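Local coordinates for protein monalysin (Pseudomonas entomophila, PDB 4MKQ) that forms membrane pores as an aerolysin-like beta-barrel toxin, damaging the Drosophila intestine and lysing cells, here in a mutant lacking the membrane-spanning domain, at the interface of chains A and B. Sequence-based numbering; all coordinates share one arbitrary frame. Chains: chain A/B, Monalysin.

The interface of chains A and B. Residues chain A 37, 41, 52, 80, 82, 113, 115; chain B 14.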
loop_
_atom_site.group_PDB
_atom_site.type_symbol
_atom_site.label_atom_id
_atom_site.label_comp_id
_atom_site.label_asym_id
_atom_site.label_seq_id
_atom_site.Cartn_x
_atom_site.Cartn_y
_atom_site.Cartn_z
ATOM N N VAL A 37 18.587 -13.292 -15.635
ATOM C CA VAL A 37 17.488 -14.251 -15.752
ATOM C C VAL A 37 16.898 -14.158 -17.158
ATOM O O VAL A 37 17.210 -13.213 -17.879
ATOM C CB VAL A 37 16.404 -14.080 -14.645
ATOM C CG1 VAL A 37 16.983 -14.330 -13.263
ATOM C CG2 VAL A 37 15.728 -12.714 -14.713
ATOM N N ILE A 41 8.419 -10.947 -20.941
ATOM C CA ILE A 41 8.056 -9.601 -20.493
ATOM C C ILE A 41 7.227 -8.993 -21.626
ATOM O O ILE A 41 7.633 -9.059 -22.788
ATOM C CB ILE A 41 9.287 -8.727 -20.078
ATOM C CG1 ILE A 41 9.855 -9.199 -18.715
ATOM C CG2 ILE A 41 8.928 -7.225 -20.031
ATOM C CD1 ILE A 41 11.215 -8.625 -18.294
ATOM N N THR A 52 17.044 -10.259 -18.002
ATOM C CA THR A 52 16.904 -9.225 -16.970
ATOM C C THR A 52 17.964 -9.379 -15.898
ATOM O O THR A 52 18.195 -10.485 -15.418
ATOM C CB THR A 52 15.479 -9.261 -16.374
ATOM O OG1 THR A 52 14.526 -9.045 -17.412
ATOM C CG2 THR A 52 15.269 -8.245 -15.248
ATOM N N TYR A 80 16.781 -2.289 -13.057
ATOM C CA TYR A 80 17.042 -3.493 -13.841
ATOM C C TYR A 80 17.328 -3.116 -15.277
ATOM O O TYR A 80 16.779 -2.133 -15.769
ATOM C CB TYR A 80 15.820 -4.426 -13.819
ATOM C CG TYR A 80 15.494 -4.998 -12.459
ATOM C CD1 TYR A 80 16.062 -6.195 -12.032
ATOM C CD2 TYR A 80 14.574 -4.376 -11.622
ATOM C CE1 TYR A 80 15.752 -6.737 -10.785
ATOM C CE2 TYR A 80 14.261 -4.905 -10.371
ATOM C CZ TYR A 80 14.853 -6.087 -9.957
ATOM O OH TYR A 80 14.530 -6.620 -8.733
ATOM N N HIS A 82 17.317 -4.642 -19.296
ATOM C CA HIS A 82 16.663 -5.682 -20.077
ATOM C C HIS A 82 17.125 -5.743 -21.507
ATOM O O HIS A 82 17.439 -4.716 -22.102
ATOM C CB HIS A 82 15.136 -5.468 -20.094
ATOM C CG HIS A 82 14.507 -5.291 -18.753
ATOM N ND1 HIS A 82 14.016 -6.367 -18.042
ATOM C CD2 HIS A 82 14.274 -4.159 -18.054
ATOM C CE1 HIS A 82 13.516 -5.859 -16.929
ATOM N NE2 HIS A 82 13.659 -4.537 -16.888
ATOM N N SER A 113 14.273 -0.640 -16.353
ATOM C CA SER A 113 13.037 -0.578 -15.569
ATOM C C SER A 113 13.380 -0.372 -14.097
ATOM O O SER A 113 14.448 -0.786 -13.647
ATOM C CB SER A 113 12.175 -1.820 -15.771
ATOM O OG SER A 113 12.576 -2.896 -14.939
ATOM N N ILE A 115 12.006 -0.657 -9.961
ATOM C CA ILE A 115 11.125 -1.282 -8.974
ATOM C C ILE A 115 11.399 -0.662 -7.600
ATOM O O ILE A 115 12.531 -0.710 -7.110
ATOM C CB ILE A 115 11.235 -2.842 -8.984
ATOM C CG1 ILE A 115 10.544 -3.429 -10.242
ATOM C CG2 ILE A 115 10.665 -3.469 -7.690
ATOM C CD1 ILE A 115 10.598 -4.980 -10.422
ATOM N N PHE B 14 13.414 -11.617 -10.879
ATOM C CA PHE B 14 12.387 -11.837 -11.894
ATOM C C PHE B 14 12.037 -13.307 -12.097
ATOM O O PHE B 14 10.898 -13.592 -12.461
ATOM C CB PHE B 14 12.770 -11.157 -13.218
ATOM C CG PHE B 14 12.430 -9.684 -13.322
ATOM C CD1 PHE B 14 12.795 -8.794 -12.318
ATOM C CD2 PHE B 14 11.793 -9.181 -14.449
ATOM C CE1 PHE B 14 12.488 -7.436 -12.419
ATOM C CE2 PHE B 14 11.502 -7.819 -14.557
ATOM C CZ PHE B 14 11.847 -6.956 -13.540
#
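B:Phe14, near the start of helix 13-20, inserts its ring into a pocket on the sheet of chain A, built by strands 37-43, 46-65, 71-84 and 106-117. One wall is A:Thr52, whose methyl CG2 sits over the middle of the phenyl face, 3.6 Å from the ring centroid, in a CH-pi contact. That methyl is anti to the backbone N of A:Thr52, while OG1 lies beside it (chi1 -59°); the methyl thus faces the phenyl ring while OG1 is in position to bond A:His82. On one flank stands A:Tyr80: the CE1 corner of B:Phe14 points at the centre of the phenol face, 3.5 Å above its plane, and the two planes are inclined by 56° in an edge-to-face pair. A:Ile115 approaches the same corner from the opposite direction to the phenyl side chain, with its extended end CD1 3.7 Å from CE1 and also near CZ. CD1 of A:Ile41 touches the CD2-CE2 side of the phenyl ring, 3.8 Å from CE2. At the root of the side chain, CG2 of A:Val37 packs against CB of B:Phe14. Burying 112 Å² of B:Phe14 while each chain A residue gives up little, the patch works as a knob in a socket; exchanging the chains gives its twin across the two-fold axis, although this pairing may or may not match a contact of the toxin's 18-mer. Outward of the apolar core lies A:His82, whose CE1 edge meets CE2 of B:Phe14 in the imidazole plane. Both imidazole nitrogens are tied within chain A, fixing the ring's rotation: ND1 hydrogen-bonds OG1 of A:Thr52 at 2.8 Å, and NE2 forms a nearly straight bond (170° at H) with the A:Ser113 hydroxyl OG.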